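Local coordinates for CT263 (Chlamydia trachomatis, PDB 4QAS), which probably acts as an MTAN-like nucleosidase that hydrolyses a futalosine-type nucleoside in the futalosine pathway to menaquinone, at residues A17-T22 with S184-A188; H39-V43 with Y195-D200; G79-P83 with S165-T169; Y91-K97 with P118-S124; E107-V111 with F145-K149. The protein carries 1 engineered substitution. One frame throughout, in Å; residues are numbered along the deposited sequence.

Contact 1 of 5, residues A17-T22 with S184-A188; sequences AEAART and SQKLA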
# COMPACT_ATOMS: atom_id res chain seq x y z
N ALA A 17 11.79 -1.69 -12.13
CA ALA A 17 10.80 -2.74 -11.95
C ALA A 17 10.59 -3.02 -10.48
O ALA A 17 9.46 -3.22 -10.03
CB ALA A 17 11.22 -4.01 -12.69
N GLU A 18 11.66 -3.05 -9.71
CA GLU A 18 11.49 -3.29 -8.29
C GLU A 18 10.67 -2.19 -7.65
O GLU A 18 9.85 -2.46 -6.77
CB GLU A 18 12.85 -3.39 -7.58
CG GLU A 18 13.68 -4.65 -7.88
CD GLU A 18 15.01 -4.71 -7.13
OE1 GLU A 18 15.46 -3.67 -6.59
OE2 GLU A 18 15.65 -5.78 -7.09
N ALA A 19 10.95 -0.94 -8.01
CA ALA A 19 10.36 0.23 -7.38
C ALA A 19 8.91 0.47 -7.77
O ALA A 19 8.21 1.19 -7.03
CB ALA A 19 11.19 1.45 -7.73
N ALA A 20 8.45 -0.08 -8.89
CA ALA A 20 7.25 0.45 -9.54
C ALA A 20 6.04 0.47 -8.61
O ALA A 20 5.33 1.48 -8.52
CB ALA A 20 6.96 -0.36 -10.80
N ARG A 21 5.74 -0.64 -7.94
CA ARG A 21 4.49 -0.68 -7.17
C ARG A 21 4.59 0.16 -5.90
O ARG A 21 3.59 0.76 -5.49
CB ARG A 21 4.04 -2.11 -6.90
CG ARG A 21 3.76 -2.93 -8.16
CD ARG A 21 2.70 -2.34 -9.08
NE ARG A 21 1.54 -1.89 -8.36
CZ ARG A 21 0.66 -1.02 -8.82
NH1 ARG A 21 0.70 -0.66 -10.09
NH2 ARG A 21 -0.33 -0.59 -8.06
N THR A 22 5.77 0.28 -5.31
CA THR A 22 5.92 1.20 -4.18
C THR A 22 5.72 2.64 -4.61
O THR A 22 5.09 3.43 -3.89
CB THR A 22 7.28 1.01 -3.53
OG1 THR A 22 7.34 -0.31 -2.96
CG2 THR A 22 7.50 2.02 -2.42
N SER A 184 7.13 -6.81 -7.52
CA SER A 184 7.18 -5.43 -7.05
C SER A 184 6.03 -5.14 -6.09
O SER A 184 6.21 -4.41 -5.10
CB SER A 184 7.13 -4.53 -8.27
OG SER A 184 7.21 -3.15 -7.94
N GLN A 185 4.86 -5.72 -6.35
CA GLN A 185 3.72 -5.54 -5.47
C GLN A 185 3.99 -6.13 -4.09
O GLN A 185 3.59 -5.54 -3.08
CB GLN A 185 2.46 -6.15 -6.12
CG GLN A 185 1.23 -5.97 -5.31
CD GLN A 185 0.78 -4.53 -5.24
OE1 GLN A 185 1.10 -3.71 -6.11
NE2 GLN A 185 0.00 -4.20 -4.20
N LYS A 186 4.66 -7.29 -4.02
CA LYS A 186 5.02 -7.84 -2.71
C LYS A 186 5.89 -6.88 -1.93
O LYS A 186 5.73 -6.73 -0.71
CB LYS A 186 5.76 -9.17 -2.86
CG LYS A 186 4.93 -10.32 -3.38
CD LYS A 186 3.80 -10.72 -2.43
CE LYS A 186 4.30 -11.36 -1.15
NZ LYS A 186 3.17 -11.80 -0.28
N LEU A 187 6.84 -6.24 -2.59
CA LEU A 187 7.67 -5.27 -1.89
C LEU A 187 6.84 -4.12 -1.33
O LEU A 187 7.04 -3.69 -0.20
CB LEU A 187 8.77 -4.75 -2.81
CG LEU A 187 9.75 -5.82 -3.29
CD1 LEU A 187 10.70 -5.21 -4.24
CD2 LEU A 187 10.47 -6.50 -2.14
N ALA A 188 5.90 -3.60 -2.12
CA ALA A 188 5.06 -2.49 -1.69
C ALA A 188 4.24 -2.89 -0.48
O ALA A 188 4.09 -2.11 0.47
CB ALA A 188 4.16 -2.03 -2.84
O HOH W 1 7.74 -1.94 -5.12
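The side chain of S184 drops as a knob into a hole lined by A17, A19, A20 and R21, at the point where helix 17-22 is kinked. There the amides of R21 and T22 lack a bond to the preceding turn, and S184 OG supplies one, accepting from R21 N at 2.9 Å. Serine is small enough to enter and polar enough to satisfy that amide. Water 1 works beside it, donating to E18 O (2.7 Å) and S184 O (2.9 Å) and accepting from T22 OG1 (2.7 Å). Beyond the serine, R21 NE donates to Q185 OE1 over 2.9 Å. A188, with only a methyl, lets the axes close to 7.1 Å at a crossing angle of -50°, its CB lying 3.6 Å from T22 OG1. T22 also packs on L11 and F13 of strand 7-13, and L187 on I161 and V163 of strand 158-167, while Q185 reaches L25 O of the second subunit, so the pair of helices lies between the central sheet and the dimer interface.

Contact 2 of 5, residues H39-V43 with Y195-D200; sequences HTENV and YSSFID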
# COMPACT_ATOMS: atom_id res chain seq x y z
N HIS A 39 5.90 13.53 1.47
CA HIS A 39 5.89 13.76 2.90
C HIS A 39 4.46 13.90 3.39
O HIS A 39 3.58 14.39 2.67
CB HIS A 39 6.72 14.98 3.29
CG HIS A 39 6.13 16.27 2.83
ND1 HIS A 39 5.31 17.05 3.62
CD2 HIS A 39 6.21 16.91 1.64
CE1 HIS A 39 4.93 18.11 2.94
NE2 HIS A 39 5.46 18.05 1.74
N THR A 40 4.22 13.41 4.60
CA THR A 40 2.95 13.62 5.27
C THR A 40 3.21 13.48 6.75
O THR A 40 4.03 12.66 7.17
CB THR A 40 1.88 12.61 4.85
OG1 THR A 40 0.60 13.05 5.29
CG2 THR A 40 2.19 11.27 5.46
N GLU A 41 2.48 14.26 7.54
CA GLU A 41 2.58 14.20 8.99
C GLU A 41 4.06 14.39 9.34
O GLU A 41 4.67 15.37 8.89
CB GLU A 41 1.94 12.90 9.48
CG GLU A 41 0.58 12.56 8.87
CD GLU A 41 -0.57 13.30 9.52
OE1 GLU A 41 -0.33 14.29 10.24
OE2 GLU A 41 -1.73 12.88 9.32
N ASN A 42 4.66 13.50 10.12
CA ASN A 42 6.04 13.66 10.55
C ASN A 42 7.01 12.90 9.67
O ASN A 42 8.20 12.86 9.99
CB ASN A 42 6.18 13.16 11.99
CG ASN A 42 5.87 11.70 12.10
OD1 ASN A 42 4.75 11.30 11.80
ND2 ASN A 42 6.84 10.89 12.52
N VAL A 43 6.55 12.32 8.56
CA VAL A 43 7.34 11.36 7.80
C VAL A 43 7.71 11.94 6.44
O VAL A 43 6.84 12.37 5.68
CB VAL A 43 6.64 10.00 7.65
CG1 VAL A 43 7.50 9.07 6.81
CG2 VAL A 43 6.37 9.40 9.03
N TYR A 195 6.37 2.00 7.02
CA TYR A 195 6.05 3.42 6.94
C TYR A 195 5.00 3.79 7.98
O TYR A 195 5.14 4.79 8.71
CB TYR A 195 5.57 3.76 5.53
CG TYR A 195 4.50 4.83 5.50
CD1 TYR A 195 4.84 6.18 5.56
CD2 TYR A 195 3.16 4.49 5.42
CE1 TYR A 195 3.85 7.17 5.53
CE2 TYR A 195 2.18 5.45 5.39
CZ TYR A 195 2.52 6.79 5.45
OH TYR A 195 1.52 7.73 5.42
N SER A 196 3.95 2.98 8.09
CA SER A 196 2.86 3.28 9.00
C SER A 196 3.34 3.33 10.45
O SER A 196 2.88 4.16 11.23
CB SER A 196 1.79 2.21 8.82
OG SER A 196 0.62 2.57 9.51
N SER A 197 4.29 2.47 10.81
CA SER A 197 4.78 2.42 12.19
C SER A 197 5.44 3.73 12.62
O SER A 197 5.49 4.02 13.82
CB SER A 197 5.80 1.29 12.33
OG SER A 197 5.22 0.03 12.04
N PHE A 198 5.96 4.51 11.67
CA PHE A 198 6.70 5.72 12.02
C PHE A 198 5.86 6.99 11.97
O PHE A 198 6.39 8.09 12.17
CB PHE A 198 7.94 5.86 11.14
CG PHE A 198 9.01 4.88 11.49
CD1 PHE A 198 9.85 5.11 12.57
CD2 PHE A 198 9.17 3.72 10.76
CE1 PHE A 198 10.85 4.18 12.90
CE2 PHE A 198 10.16 2.80 11.08
CZ PHE A 198 11.00 3.04 12.16
N ILE A 199 4.56 6.87 11.73
CA ILE A 199 3.67 8.01 11.84
C ILE A 199 3.45 8.29 13.32
O ILE A 199 2.98 7.43 14.07
CB ILE A 199 2.34 7.71 11.12
CG1 ILE A 199 2.55 7.73 9.61
CG2 ILE A 199 1.27 8.70 11.51
CD1 ILE A 199 1.34 7.25 8.81
N ASP A 200 3.81 9.49 13.76
CA ASP A 200 3.72 9.88 15.17
C ASP A 200 2.62 10.93 15.28
O ASP A 200 2.86 12.12 15.11
CB ASP A 200 5.05 10.42 15.66
CG ASP A 200 5.00 10.85 17.12
OD1 ASP A 200 4.22 10.27 17.90
OD2 ASP A 200 5.75 11.79 17.48
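The carboxamide of N42 makes both hydrogen bonds of this contact. Its OD1 accepts from D200 N at 2.8 Å, almost straight at 176°, while its ND2 donates to F198 O at 2.9 Å. N42 occupies the third position of a type II' turn running from T40 to V43, the tip of the beta hairpin that joins strands 36-40 and 43-49. The turn is closed from both sides by T40 N to V43 O (3.0 Å) and V43 N to T40 O (2.9 Å). E41 pays for it with a positive phi of 55°, more usual in glycine. Asparagine suits the tip because one planar side chain can satisfy a backbone carbonyl and a backbone amide two residues apart, where the chain has left helix 180-197 and its backbone groups are no longer all paired in helical turns.

Further in, V43 offers a branched apolar surface to the segment 195-200, with CG2 lying 4.2 Å from I199 CG1. The Y195 ring receives the hairpin at its edge, and Y195 also meets F26 in an edge-to-face pair; F198 stacks on F7 of strand 7-13. The C-terminal tail is thus joined to the end of the sheet. V43 CG1 approaches Y195 CD1 to 4.1 Å, and T40 CG2 comes within 3.6 Å of Y195 OH.

Contact 3 of 5, residues G79-P83 with S165-T169; sequences GAANP and SNYTT. Engineered in segment 165-169: N166 (natural residue Asp).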
# COMPACT_ATOMS: atom_id res chain seq x y z
N GLY A 79 17.14 -13.87 -6.13
CA GLY A 79 17.07 -15.27 -6.52
C GLY A 79 17.13 -16.18 -5.32
O GLY A 79 17.75 -15.88 -4.31
N ALA A 80 16.49 -17.35 -5.43
CA ALA A 80 16.55 -18.38 -4.41
C ALA A 80 17.48 -19.48 -4.88
O ALA A 80 17.23 -20.12 -5.92
CB ALA A 80 15.16 -18.95 -4.16
N ALA A 81 18.54 -19.72 -4.11
CA ALA A 81 19.53 -20.72 -4.44
C ALA A 81 19.36 -22.00 -3.62
O ALA A 81 20.22 -22.90 -3.71
CB ALA A 81 20.94 -20.13 -4.22
N ASN A 82 18.30 -22.10 -2.83
CA ASN A 82 17.97 -23.29 -2.08
C ASN A 82 16.52 -23.60 -2.44
O ASN A 82 15.66 -22.72 -2.34
CB ASN A 82 18.09 -23.04 -0.57
CG ASN A 82 17.89 -24.30 0.24
OD1 ASN A 82 16.97 -25.08 -0.01
ND2 ASN A 82 18.77 -24.52 1.21
N PRO A 83 16.22 -24.84 -2.88
CA PRO A 83 14.83 -25.16 -3.24
C PRO A 83 13.83 -25.06 -2.10
O PRO A 83 12.63 -25.04 -2.38
CB PRO A 83 14.95 -26.60 -3.75
CG PRO A 83 16.13 -27.17 -3.00
CD PRO A 83 17.10 -26.02 -2.96
N SER A 165 12.40 -14.17 -6.25
CA SER A 165 11.95 -13.83 -7.58
C SER A 165 12.09 -14.93 -8.61
O SER A 165 11.46 -14.85 -9.66
CB SER A 165 12.68 -12.58 -8.07
OG SER A 165 14.08 -12.75 -8.09
N ASN A 166 12.91 -15.94 -8.33
CA ASN A 166 13.24 -16.98 -9.30
C ASN A 166 14.23 -17.91 -8.63
O ASN A 166 14.90 -17.53 -7.66
CB ASN A 166 13.89 -16.40 -10.54
CG ASN A 166 15.22 -15.71 -10.26
OD1 ASN A 166 15.25 -14.56 -9.80
ND2 ASN A 166 16.33 -16.38 -10.55
N TYR A 167 14.30 -19.15 -9.13
CA TYR A 167 15.38 -20.05 -8.76
C TYR A 167 16.59 -19.75 -9.63
O TYR A 167 16.47 -19.30 -10.78
CB TYR A 167 14.94 -21.52 -8.86
CG TYR A 167 13.90 -21.81 -7.81
CD1 TYR A 167 14.24 -21.73 -6.46
CD2 TYR A 167 12.59 -22.09 -8.14
CE1 TYR A 167 13.31 -21.92 -5.48
CE2 TYR A 167 11.63 -22.27 -7.16
CZ TYR A 167 12.00 -22.17 -5.82
OH TYR A 167 11.02 -22.33 -4.86
N THR A 168 17.77 -19.98 -9.07
CA THR A 168 19.01 -19.51 -9.67
C THR A 168 19.55 -20.50 -10.71
O THR A 168 20.65 -21.00 -10.61
CB THR A 168 20.03 -19.23 -8.56
OG1 THR A 168 20.14 -20.37 -7.70
CG2 THR A 168 19.65 -18.01 -7.72
N THR A 169 18.73 -20.74 -11.75
CA THR A 169 19.10 -21.62 -12.86
C THR A 169 18.77 -20.92 -14.17
O THR A 169 18.07 -19.90 -14.20
CB THR A 169 18.31 -22.92 -12.81
OG1 THR A 169 16.93 -22.64 -13.06
CG2 THR A 169 18.44 -23.61 -11.46
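G79 opens the contact where a side chain would not fit: an ideal CB would fall 2.8 Å from T168 CG2. Its CA instead lies 3.3 Å from N166 O in a CA-H...O contact. A80 is the parallel bridge partner of Y167, with A80 N donating to N166 O at 2.7 Å and T168 N to A80 O at 3.2 Å. The small A80 CB leaves room for the tyrosine ring, whose CD1 is 3.7 Å away. At A81 the strand is over; its CB sits 3.6 Å from T168 OG1, a hydroxyl bonded to G132 O. N82 O then passes the edge of the Y167 ring, 4.0 Å from CE1, and P83 rests beside that ring, whose hydroxyl is held by I85 O. T168 centres an inverse gamma turn, bending the second segment out of the sheet. N166, engineered in place of Asp, accepts from S165 OG through OD1 (2.8 Å) and donates from ND2 to Y167 O (2.9 Å). Two parallel strands that end together and then splay into loops are consistent with the active-site end of the sheet in the MTAN family. The aspartate of the natural sequence is placed consistently with the catalytic acid of MTAN relatives.

Contact 4 of 5, residues Y91-K97 with P118-S124; sequences YTITSVK and PLAQLTS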
# COMPACT_ATOMS: atom_id res chain seq x y z
N TYR A 91 11.06 -11.73 2.56
CA TYR A 91 11.90 -11.95 3.72
C TYR A 91 12.53 -10.64 4.14
O TYR A 91 12.68 -9.72 3.34
CB TYR A 91 13.04 -12.92 3.38
CG TYR A 91 12.59 -14.30 3.07
CD1 TYR A 91 12.25 -14.69 1.78
CD2 TYR A 91 12.56 -15.27 4.07
CE1 TYR A 91 11.88 -15.98 1.50
CE2 TYR A 91 12.19 -16.58 3.79
CZ TYR A 91 11.84 -16.93 2.50
OH TYR A 91 11.47 -18.22 2.16
N THR A 92 12.91 -10.60 5.41
CA THR A 92 13.84 -9.60 5.89
C THR A 92 15.20 -10.24 6.10
O THR A 92 15.29 -11.42 6.42
CB THR A 92 13.32 -8.90 7.16
OG1 THR A 92 14.19 -7.78 7.44
CG2 THR A 92 13.21 -9.82 8.34
N ILE A 93 16.25 -9.48 5.90
CA ILE A 93 17.62 -10.00 5.90
C ILE A 93 18.30 -9.77 7.24
O ILE A 93 18.21 -8.68 7.83
CB ILE A 93 18.40 -9.35 4.75
CG1 ILE A 93 17.67 -9.58 3.43
CG2 ILE A 93 19.83 -9.84 4.73
CD1 ILE A 93 17.37 -11.06 3.10
N THR A 94 19.00 -10.79 7.73
CA THR A 94 19.76 -10.68 8.97
C THR A 94 21.19 -10.27 8.70
O THR A 94 21.76 -9.47 9.45
CB THR A 94 19.71 -12.01 9.72
OG1 THR A 94 20.18 -13.06 8.87
CG2 THR A 94 18.27 -12.31 10.13
N SER A 95 21.82 -10.84 7.68
CA SER A 95 23.15 -10.44 7.28
C SER A 95 23.26 -10.59 5.77
O SER A 95 22.57 -11.40 5.15
CB SER A 95 24.25 -11.23 8.00
OG SER A 95 24.33 -12.53 7.48
N VAL A 96 24.13 -9.77 5.19
CA VAL A 96 24.40 -9.79 3.77
C VAL A 96 25.90 -9.97 3.56
O VAL A 96 26.72 -9.31 4.24
CB VAL A 96 23.86 -8.51 3.09
CG1 VAL A 96 24.44 -7.25 3.72
CG2 VAL A 96 24.08 -8.58 1.61
N LYS A 97 26.25 -10.86 2.66
CA LYS A 97 27.64 -11.16 2.31
C LYS A 97 27.86 -10.74 0.88
O LYS A 97 27.06 -11.10 0.01
CB LYS A 97 27.88 -12.68 2.33
CG LYS A 97 27.85 -13.39 3.67
CD LYS A 97 28.29 -14.85 3.50
CE LYS A 97 27.37 -15.63 2.56
NZ LYS A 97 27.73 -17.07 2.41
N PRO A 118 9.76 -12.99 7.91
CA PRO A 118 10.65 -14.12 8.16
C PRO A 118 12.07 -13.80 7.78
O PRO A 118 12.34 -13.01 6.88
CB PRO A 118 10.08 -15.23 7.28
CG PRO A 118 9.40 -14.50 6.18
CD PRO A 118 8.88 -13.23 6.74
N LEU A 119 13.00 -14.44 8.50
CA LEU A 119 14.41 -14.11 8.40
C LEU A 119 15.08 -14.91 7.29
O LEU A 119 14.80 -16.10 7.09
CB LEU A 119 15.09 -14.41 9.73
CG LEU A 119 14.46 -13.78 10.98
CD1 LEU A 119 15.22 -14.19 12.23
CD2 LEU A 119 14.43 -12.28 10.84
N ALA A 120 16.05 -14.28 6.62
CA ALA A 120 16.88 -14.97 5.63
C ALA A 120 18.24 -14.30 5.56
O ALA A 120 18.41 -13.13 5.92
CB ALA A 120 16.25 -14.96 4.24
N GLN A 121 19.20 -15.04 5.02
CA GLN A 121 20.53 -14.53 4.71
C GLN A 121 20.63 -14.24 3.23
O GLN A 121 19.98 -14.89 2.41
CB GLN A 121 21.61 -15.54 5.08
CG GLN A 121 21.77 -15.71 6.59
CD GLN A 121 22.84 -16.72 6.98
OE1 GLN A 121 23.02 -17.73 6.31
NE2 GLN A 121 23.56 -16.44 8.06
N LEU A 122 21.40 -13.20 2.90
CA LEU A 122 21.51 -12.68 1.54
C LEU A 122 22.98 -12.71 1.14
O LEU A 122 23.85 -12.37 1.94
CB LEU A 122 21.02 -11.26 1.50
CG LEU A 122 21.04 -10.57 0.13
CD1 LEU A 122 20.12 -11.29 -0.88
CD2 LEU A 122 20.65 -9.15 0.30
N THR A 123 23.25 -13.13 -0.09
CA THR A 123 24.56 -12.99 -0.70
C THR A 123 24.40 -12.11 -1.92
O THR A 123 23.47 -12.31 -2.71
CB THR A 123 25.11 -14.33 -1.13
OG1 THR A 123 25.30 -15.12 0.04
CG2 THR A 123 26.45 -14.19 -1.82
N SER A 124 25.30 -11.15 -2.08
CA SER A 124 25.32 -10.23 -3.21
C SER A 124 26.47 -10.59 -4.11
O SER A 124 27.59 -10.77 -3.64
CB SER A 124 25.51 -8.78 -2.76
OG SER A 124 24.45 -8.35 -1.92
O HOH W 2 22.84 -13.78 9.39
O HOH W 3 24.57 -13.71 4.50
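P118 lacks an amide hydrogen but still pairs through its carbonyl, with T92 N donating to P118 O at 2.9 Å, while P118 CG lies 3.9 Å from Y91 CD2. L119 is bridged to T92. The small A120 makes room for the Y91 ring, with A120 CB 3.7 Å from Y91 CD2. Its backbone serves two residues: A120 N donates to T92 O (3.0 Å). T94 N in turn donates to A120 O (3.0 Å). Opposite Q121 the partner strand spends one extra residue, a beta bulge at the T94 corner that shifts the parallel register by one. Water 2 fills in, bonded to Q121 NE2, T94 OG1 and S95 OG, the last also hydrogen-bonded to E108 OE1. L122 restores the pairing, L122 N on S95 O (3.1 Å) and L122 O receiving K97 N (2.9 Å). T123 OG1 lies 3.3 Å from K97 CE, and S124 N closes on K97 O at 2.7 Å. The corner lets strand 90-99 pair with strand 158-167 through Y91, with L109 of strand 106-110 through V96, and with V111 just beyond it through T94. Strand 119-124 also meets strand 139-141, where L122 touches L139, as well as M160 of strand 158-167.

Contact 5 of 5, residues E107-V111 with F145-K149; sequences EELEV and FFIAK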
# COMPACT_ATOMS: atom_id res chain seq x y z
N GLU A 107 33.01 -10.55 2.29
CA GLU A 107 32.80 -9.63 3.39
C GLU A 107 31.36 -9.84 3.82
O GLU A 107 30.55 -10.41 3.08
CB GLU A 107 33.08 -8.18 2.96
CG GLU A 107 32.49 -7.77 1.62
CD GLU A 107 32.96 -6.39 1.18
OE1 GLU A 107 33.53 -5.65 2.00
OE2 GLU A 107 32.74 -6.04 -0.01
N GLU A 108 31.03 -9.42 5.03
CA GLU A 108 29.69 -9.66 5.55
C GLU A 108 29.33 -8.59 6.55
O GLU A 108 30.18 -8.19 7.37
CB GLU A 108 29.59 -11.05 6.20
CG GLU A 108 28.17 -11.45 6.56
CD GLU A 108 28.08 -12.84 7.19
OE1 GLU A 108 26.99 -13.23 7.67
OE2 GLU A 108 29.11 -13.54 7.22
N LEU A 109 28.09 -8.12 6.49
CA LEU A 109 27.57 -7.15 7.43
C LEU A 109 26.20 -7.57 7.92
O LEU A 109 25.36 -8.03 7.14
CB LEU A 109 27.44 -5.78 6.80
CG LEU A 109 28.74 -5.02 6.55
CD1 LEU A 109 28.40 -3.77 5.73
CD2 LEU A 109 29.45 -4.67 7.84
N GLU A 110 25.96 -7.35 9.20
CA GLU A 110 24.63 -7.51 9.75
C GLU A 110 23.74 -6.37 9.26
O GLU A 110 24.19 -5.24 9.04
CB GLU A 110 24.68 -7.47 11.28
CG GLU A 110 23.48 -8.14 11.93
CD GLU A 110 23.53 -9.67 11.82
OE1 GLU A 110 22.52 -10.33 12.19
OE2 GLU A 110 24.57 -10.21 11.44
N VAL A 111 22.46 -6.70 9.07
CA VAL A 111 21.48 -5.67 8.76
C VAL A 111 20.32 -5.83 9.73
O VAL A 111 20.16 -6.84 10.41
CB VAL A 111 21.00 -5.65 7.30
CG1 VAL A 111 22.04 -5.02 6.39
CG2 VAL A 111 20.70 -7.03 6.84
N PHE A 145 24.73 -5.84 -0.50
CA PHE A 145 25.90 -5.56 0.32
C PHE A 145 26.40 -4.13 0.08
O PHE A 145 26.71 -3.41 1.03
CB PHE A 145 27.05 -6.53 0.08
CG PHE A 145 28.19 -6.26 1.01
CD1 PHE A 145 29.15 -5.33 0.68
CD2 PHE A 145 28.27 -6.87 2.25
CE1 PHE A 145 30.15 -5.03 1.53
CE2 PHE A 145 29.28 -6.60 3.11
CZ PHE A 145 30.25 -5.67 2.76
N PHE A 146 26.48 -3.72 -1.19
CA PHE A 146 26.89 -2.36 -1.52
C PHE A 146 26.08 -1.34 -0.73
O PHE A 146 26.64 -0.41 -0.16
CB PHE A 146 26.72 -2.15 -3.03
CG PHE A 146 26.87 -0.72 -3.46
CD1 PHE A 146 28.09 -0.10 -3.32
CD2 PHE A 146 25.81 -0.00 -4.00
CE1 PHE A 146 28.28 1.22 -3.70
CE2 PHE A 146 25.99 1.32 -4.39
CZ PHE A 146 27.23 1.93 -4.23
N ILE A 147 24.76 -1.53 -0.66
CA ILE A 147 23.91 -0.56 0.01
C ILE A 147 24.17 -0.57 1.51
O ILE A 147 24.27 0.49 2.13
CB ILE A 147 22.43 -0.84 -0.32
CG1 ILE A 147 22.18 -0.63 -1.82
CG2 ILE A 147 21.53 0.08 0.51
CD1 ILE A 147 20.87 -1.21 -2.32
N ALA A 148 24.23 -1.76 2.11
CA ALA A 148 24.47 -1.84 3.55
C ALA A 148 25.81 -1.21 3.91
O ALA A 148 25.94 -0.55 4.96
CB ALA A 148 24.46 -3.29 4.02
N LYS A 149 26.84 -1.43 3.09
CA LYS A 149 28.14 -0.85 3.39
C LYS A 149 28.10 0.67 3.26
O LYS A 149 28.67 1.38 4.10
CB LYS A 149 29.20 -1.45 2.47
CG LYS A 149 30.60 -0.91 2.69
CD LYS A 149 31.11 -1.25 4.09
CE LYS A 149 32.57 -0.85 4.28
NZ LYS A 149 32.79 0.61 4.08
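L109 is the bump and the helix supplies the hollow. F145, A148 and K149, one turn of helix 145-149, form a shallow notch, and L109 settles into it with CG 3.8 Å from F145 CE2 and CD1 3.8 Å from K149 CA. The same CD1 lies 4.0 Å from K149 CD, so the lysine contributes its aliphatic stem as a wall. Leucine suits this place because its CG and CD1 reach the ring and the helix backbone together. Strand alternation decides who takes part: L109 and V111 point toward the helix, with E107, whereas E108 and E110 point away. V111 CG1 meets A148 CB at 3.8 Å, a methyl small enough to admit the beta-branched valine. F145 is the large knob in return, its ring filling the space between helix and strand; E107 CG lies over one face, though E107 is poorly ordered. The contact is made by van der Waals packing, at an axis separation of 9.1 Å and a crossing angle of 61°. The helix packs on the curled sheet: A148 touches M160 of strand 158-167, as does V111; F145 N is bonded to S124 OG of strand 119-124, and I147 packs on W72 and N74 of strand 71-80.

From the N terminus, helix 16-25 opens contact 1 and the hairpin tip at 39-43 opens contact 2; both stay open until helix 180-197 and the tail behind it return, so the two cross while spanning most of the chain. Contact 3 starts at the end of strand 71-80 and closes at 165-169, enclosing contacts 4 and 5. Those two also cross: 107-111 departs before 118-124 closes contact 4, and 145-149 follows. They touch directly, S95 OG lying 2.8 Å from E108 OE1. Contacts 3, 4 and 5 thus knit the sheet and helix 144-153, whereas contacts 1 and 2 bring the last helix back to the first elements and adjoin the second subunit.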